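Side-chain contacts in HIAXHD3 (Humicola insolens, PDB 3ZXK), which removes arabinofuranosyl side chains by hydrolysis as a family 43 glycoside hydrolase and, with its active site engineered, also shows endo-xylanase activity: residues G122-P125 with P126-N130; H58-P61 with R62-F65. One frame throughout, in Å; residues are numbered along the deposited sequence.

Both interactions are local contacts in loops of the family 43 propeller, and in each a valine methyl, CG1, is what the following residues pack against. Interaction 1 lies at the surface, in the loop that leads into the outermost strand 132-137 of its sheet; interaction 2 is partly buried, in the connection from strand 54-58 to strand 87-91. Their centres are about 17 Å apart and they do not touch. Chemistry follows place: residues 122-130 combine a methyl-on-indole contact with a turn hydrogen bond and a bridging water, whereas residues 58-65 meet through apolar contacts without one hydrogen bond between the segments, their polar groups turning to other parts of the chain.

Interaction 1. Residues G122-P125 with P126-N130; sequences GEVP and PSAWN
Two torsions bring Val-124 and Trp-129 together: CG1 of Val-124 stands anti to the backbone N (chi1 179°), while the indole of Trp-129 swings to the side of its own backbone N (chi1 -64°), and the two side chains cross at about a right angle. CG1 then sits over one face of the indole, 3.8 Å from the centroid of its five-membered ring, a CH-pi contact in which Trp-129 CE2 is the nearest ring atom to CG1, at 3.5 Å. CG2 of Val-124 stands above the plane but just past the rim of the six-membered ring, 3.8 Å from Trp-129 CZ2, so that CG1 alone covers the face. What keeps the two residues within reach is a type I beta turn, closed by Ala-128 N donating to Pro-125 O at 2.9 Å. Pro-126, whose ring restrains phi, occupies its second position, and Ala-128 CB packs 3.9 Å from Pro-125 CD. Beyond the loop, Trp-129 also touches Phe-97 and, on the neighbouring propeller blade, Tyr-30 and Val-56. A leucine in place of Trp-129 would probably leave the Val-124 methyls without their flat partner and the bridging water without its N-H donor. That water accepts from Trp-129 NE1 at 2.9 Å and donates to Val-124 O at 2.7 Å, which implies that one residue pair is joined twice, by dispersion across the ring face and by a solvent-mediated polar link.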
ATOM      1  N   GLY A 122     -21.200  10.861  -4.168  1.00 10.00           N
ATOM      2  CA  GLY A 122     -20.136   9.880  -3.940  1.00  8.41           C
ATOM      3  C   GLY A 122     -19.340  10.050  -2.660  1.00  8.46           C
ATOM      4  O   GLY A 122     -18.464   9.259  -2.396  1.00  9.14           O
ATOM      5  N   GLU A 123     -19.676  11.064  -1.862  1.00  9.12           N
ATOM      6  CA  GLU A 123     -19.014  11.310  -0.581  1.00  9.71           C
ATOM      7  C   GLU A 123     -19.423  10.277   0.466  1.00  9.22           C
ATOM      8  O   GLU A 123     -20.602   9.978   0.593  1.00 11.48           O
ATOM      9  CB  GLU A 123     -19.442  12.681  -0.031  1.00 11.87           C
ATOM     10  CG  GLU A 123     -19.104  13.826  -0.955  1.00 14.79           C
ATOM     11  CD  GLU A 123     -17.667  14.246  -0.818  1.00 16.71           C
ATOM     12  OE1 GLU A 123     -16.957  13.641   0.015  1.00 18.35           O
ATOM     13  OE2 GLU A 123     -17.252  15.172  -1.542  1.00 20.87           O
ATOM     14  N   VAL A 124     -18.456   9.747   1.209  1.00  8.37           N
ATOM     15  CA  VAL A 124     -18.753   8.910   2.358  1.00  7.70           C
ATOM     16  C   VAL A 124     -18.290   9.680   3.604  1.00  9.03           C
ATOM     17  O   VAL A 124     -17.098  10.057   3.700  1.00 10.38           O
ATOM     18  CB  VAL A 124     -17.996   7.573   2.282  1.00  7.03           C
ATOM     19  CG1 VAL A 124     -18.276   6.704   3.504  1.00  6.91           C
ATOM     20  CG2 VAL A 124     -18.315   6.831   0.995  1.00  7.17           C
ATOM     21  N   PRO A 125     -19.204   9.942   4.563  1.00 10.02           N
ATOM     22  CA  PRO A 125     -18.709  10.630   5.762  1.00 10.43           C
ATOM     23  C   PRO A 125     -17.662   9.776   6.471  1.00 10.19           C
ATOM     24  O   PRO A 125     -17.789   8.548   6.461  1.00  9.66           O
ATOM     25  CB  PRO A 125     -19.962  10.765   6.643  1.00 11.61           C
ATOM     26  CG  PRO A 125     -21.127  10.501   5.732  1.00 12.15           C
ATOM     27  CD  PRO A 125     -20.616   9.542   4.692  1.00 10.56           C
ATOM     28  N   PRO A 126     -16.618  10.392   7.053  1.00 11.90           N
ATOM     29  CA  PRO A 126     -15.526   9.643   7.695  1.00 12.06           C
ATOM     30  C   PRO A 126     -16.031   8.629   8.736  1.00 12.23           C
ATOM     31  O   PRO A 126     -15.507   7.516   8.835  1.00 12.79           O
ATOM     32  CB  PRO A 126     -14.696  10.751   8.361  1.00 14.25           C
ATOM     33  CG  PRO A 126     -14.896  11.927   7.464  1.00 15.30           C
ATOM     34  CD  PRO A 126     -16.303  11.831   6.929  1.00 12.42           C
ATOM     35  N   SER A 127     -17.073   8.995   9.476  1.00 12.63           N
ATOM     36  CA  SER A 127     -17.621   8.110  10.503  0.70 12.94           C
ATOM     37  C   SER A 127     -18.411   6.923   9.934  1.00 11.67           C
ATOM     38  O   SER A 127     -18.636   5.933  10.628  1.00 13.78           O
ATOM     39  CB  SER A 127     -18.493   8.911  11.485  0.70 13.74           C
ATOM     40  OG  SER A 127     -19.590   9.509  10.803  0.70 13.62           O
ATOM     41  N   ALA A 128     -18.831   6.997   8.674  1.00  9.77           N
ATOM     42  CA  ALA A 128     -19.671   5.917   8.133  1.00  8.50           C
ATOM     43  C   ALA A 128     -18.909   4.630   7.772  1.00  7.67           C
ATOM     44  O   ALA A 128     -19.509   3.565   7.766  1.00  8.19           O
ATOM     45  CB  ALA A 128     -20.473   6.400   6.920  1.00  9.52           C
ATOM     46  N   TRP A 129     -17.611   4.707   7.475  1.00  6.98           N
ATOM     47  CA  TRP A 129     -16.865   3.505   7.118  1.00  6.09           C
ATOM     48  C   TRP A 129     -16.906   2.566   8.295  1.00  6.62           C
ATOM     49  O   TRP A 129     -16.630   2.967   9.436  1.00  7.28           O
ATOM     50  CB  TRP A 129     -15.404   3.830   6.843  1.00  5.93           C
ATOM     51  CG  TRP A 129     -15.171   4.727   5.672  1.00  5.55           C
ATOM     52  CD1 TRP A 129     -14.731   6.052   5.697  1.00  5.32           C
ATOM     53  CD2 TRP A 129     -15.295   4.382   4.260  1.00  5.60           C
ATOM     54  NE1 TRP A 129     -14.573   6.535   4.427  1.00  5.87           N
ATOM     55  CE2 TRP A 129     -14.922   5.588   3.512  1.00  6.10           C
ATOM     56  CE3 TRP A 129     -15.741   3.249   3.553  1.00  5.44           C
ATOM     57  CZ2 TRP A 129     -14.924   5.616   2.122  1.00  6.61           C
ATOM     58  CZ3 TRP A 129     -15.737   3.295   2.152  1.00  6.00           C
ATOM     59  CH2 TRP A 129     -15.347   4.458   1.459  1.00  6.67           C
ATOM     60  N   ASN A 130     -17.270   1.316   8.038  1.00  5.92           N
ATOM     61  CA  ASN A 130     -17.340   0.316   9.078  1.00  6.20           C
ATOM     62  C   ASN A 130     -17.217  -1.033   8.419  1.00  5.02           C
ATOM     63  O   ASN A 130     -18.210  -1.565   7.955  1.00  5.89           O
ATOM     64  CB  ASN A 130     -18.686   0.408   9.802  1.00  7.02           C
ATOM     65  CG  ASN A 130     -18.816  -0.571  10.962  1.00  9.50           C
ATOM     66  OD1 ASN A 130     -17.915  -1.358  11.240  1.00 13.17           O
ATOM     67  ND2 ASN A 130     -19.966  -0.531  11.631  1.00 11.76           N
TER
HETATM   68  O   HOH W   1     -14.544   9.214   3.255  1.00 10.07           O

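Interaction 2. Residues H58-P61 with R62-F65; sequences HSVP and RLNF
A local apolar contact of Val-60 with Leu-63 and Phe-65 lies in a partly buried bend of the chain, just after strand 54-58 and on the way to strand 87-91. One methyl does most of the work. CG1 of Val-60, set anti to the backbone N (chi1 -175°), lies 3.8 Å from Leu-63 CD2 and 3.9 Å from Phe-65 CZ, so that it serves both neighbours at once. Val-60 and Leu-63 cross at about a right angle, and the phenyl group of Phe-65 approaches obliquely through its far end. The same methyl also rests 3.5 Å from the backbone atom Arg-62 O. In the five-bladed propeller of family 43 this segment leaves the outermost strand of one four-stranded sheet for the first strand of the next, and the departure is marked by a classic beta bulge, in which Ser-59 and Val-60 both face Gly-41. Pro-61 follows directly, and its nitrogen has no hydrogen to offer. No hydrogen bond joins residues 58-61 to residues 62-65, and the polar ends are held by other parts of the chain. Arg-62, fully extended as far as NE, gives NH1 to Pro-339 O in the concanavalin A-like C-terminal region, while Asn-64 OD1 accepts from Trp-110 NE1 on strand 106-113. Phe-65 meets Tyr-108 of that same strand in an edge-to-face (T-shaped) stack.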
ATOM      1  N   HIS A  58      -9.423   1.703   5.333  1.00  3.69           N
ATOM      2  CA  HIS A  58      -8.830   0.437   4.902  1.00  3.26           C
ATOM      3  C   HIS A  58      -9.925  -0.594   4.926  1.00  3.06           C
ATOM      4  O   HIS A  58     -10.708  -0.652   5.875  1.00  3.36           O
ATOM      5  CB  HIS A  58      -7.762  -0.054   5.865  1.00  3.48           C
ATOM      6  CG  HIS A  58      -6.421   0.634   5.744  1.00  4.29           C
ATOM      7  ND1 HIS A  58      -6.196   1.896   6.188  1.00  5.56           N
ATOM      8  CD2 HIS A  58      -5.217   0.178   5.219  1.00  4.31           C
ATOM      9  CE1 HIS A  58      -4.891   2.211   6.007  1.00  6.49           C
ATOM     10  NE2 HIS A  58      -4.294   1.174   5.401  1.00  5.28           N
ATOM     11  N   SER A  59      -9.982  -1.447   3.908  1.00  3.30           N
ATOM     12  CA  SER A  59     -11.077  -2.456   3.827  1.00  3.23           C
ATOM     13  C   SER A  59     -10.930  -3.634   4.797  1.00  3.44           C
ATOM     14  O   SER A  59     -11.913  -4.305   5.079  1.00  3.74           O
ATOM     15  CB  SER A  59     -11.170  -3.007   2.402  1.00  3.50           C
ATOM     16  OG  SER A  59     -11.572  -1.998   1.519  1.00  4.07           O
ATOM     17  N   VAL A  60      -9.698  -3.880   5.262  1.00  3.30           N
ATOM     18  CA  VAL A  60      -9.469  -5.011   6.175  1.00  3.43           C
ATOM     19  C   VAL A  60      -8.843  -4.479   7.469  1.00  3.77           C
ATOM     20  O   VAL A  60      -7.621  -4.426   7.619  1.00  4.04           O
ATOM     21  CB  VAL A  60      -8.631  -6.111   5.485  1.00  3.48           C
ATOM     22  CG1 VAL A  60      -8.504  -7.346   6.381  1.00  3.94           C
ATOM     23  CG2 VAL A  60      -9.260  -6.527   4.165  1.00  3.93           C
ATOM     24  N   PRO A  61      -9.680  -4.061   8.422  1.00  4.13           N
ATOM     25  CA  PRO A  61      -9.121  -3.400   9.608  1.00  4.69           C
ATOM     26  C   PRO A  61      -8.187  -4.269  10.437  1.00  4.51           C
ATOM     27  O   PRO A  61      -7.318  -3.713  11.117  1.00  5.18           O
ATOM     28  CB  PRO A  61     -10.360  -2.970  10.405  1.00  5.46           C
ATOM     29  CG  PRO A  61     -11.547  -3.622   9.758  1.00  5.97           C
ATOM     30  CD  PRO A  61     -11.142  -3.866   8.321  1.00  4.68           C
ATOM     31  N   ARG A  62      -8.370  -5.585  10.421  1.00  4.62           N
ATOM     32  CA  ARG A  62      -7.401  -6.498  11.040  1.00  4.51           C
ATOM     33  C   ARG A  62      -7.423  -7.727  10.160  1.00  4.41           C
ATOM     34  O   ARG A  62      -8.502  -8.176   9.777  1.00  5.29           O
ATOM     35  CB  ARG A  62      -7.799  -6.855  12.468  1.00  5.48           C
ATOM     36  CG  ARG A  62      -6.849  -7.822  13.151  1.00  5.32           C
ATOM     37  CD  ARG A  62      -7.235  -7.997  14.612  1.00  6.61           C
ATOM     38  NE  ARG A  62      -6.334  -8.937  15.287  1.00  7.25           N
ATOM     39  CZ  ARG A  62      -5.221  -8.584  15.919  1.00  7.76           C
ATOM     40  NH1 ARG A  62      -4.876  -7.294  16.003  1.00  6.56           N
ATOM     41  NH2 ARG A  62      -4.453  -9.524  16.468  1.00  9.99           N
ATOM     42  N   LEU A  63      -6.256  -8.269   9.834  1.00  4.34           N
ATOM     43  CA  LEU A  63      -6.163  -9.369   8.878  1.00  4.88           C
ATOM     44  C   LEU A  63      -6.741 -10.603   9.543  1.00  5.72           C
ATOM     45  O   LEU A  63      -6.331 -10.959  10.624  1.00  7.49           O
ATOM     46  CB  LEU A  63      -4.694  -9.587   8.458  1.00  5.38           C
ATOM     47  CG  LEU A  63      -3.969  -8.295   8.000  1.00  5.07           C
ATOM     48  CD1 LEU A  63      -2.578  -8.621   7.459  1.00  5.68           C
ATOM     49  CD2 LEU A  63      -4.758  -7.551   6.926  1.00  4.96           C
ATOM     50  N   ASN A  64      -7.695 -11.257   8.885  1.00  5.70           N
ATOM     51  CA  ASN A  64      -8.377 -12.432   9.426  1.00  6.77           C
ATOM     52  C   ASN A  64      -8.109 -13.706   8.631  1.00  7.34           C
ATOM     53  O   ASN A  64      -8.964 -14.592   8.540  1.00  9.46           O
ATOM     54  CB  ASN A  64      -9.887 -12.158   9.493  1.00  7.32           C
ATOM     55  CG  ASN A  64     -10.534 -12.002   8.108  1.00  7.95           C
ATOM     56  OD1 ASN A  64      -9.991 -11.338   7.211  1.00  7.61           O
ATOM     57  ND2 ASN A  64     -11.720 -12.589   7.949  1.00 10.10           N
ATOM     58  N   PHE A  65      -6.909 -13.815   8.107  1.00  6.75           N
ATOM     59  CA  PHE A  65      -6.599 -14.854   7.141  1.00  7.15           C
ATOM     60  C   PHE A  65      -5.882 -16.049   7.745  1.00  7.56           C
ATOM     61  O   PHE A  65      -5.515 -16.983   7.028  1.00 10.44           O
ATOM     62  CB  PHE A  65      -5.757 -14.288   6.009  1.00  6.73           C
ATOM     63  CG  PHE A  65      -6.245 -12.968   5.482  1.00  6.41           C
ATOM     64  CD1 PHE A  65      -7.565 -12.834   5.061  1.00  6.80           C
ATOM     65  CD2 PHE A  65      -5.390 -11.868   5.384  1.00  6.48           C
ATOM     66  CE1 PHE A  65      -8.036 -11.630   4.541  1.00  6.52           C
ATOM     67  CE2 PHE A  65      -5.861 -10.659   4.864  1.00  6.20           C
ATOM     68  CZ  PHE A  65      -7.187 -10.528   4.469  1.00  5.98           C
TER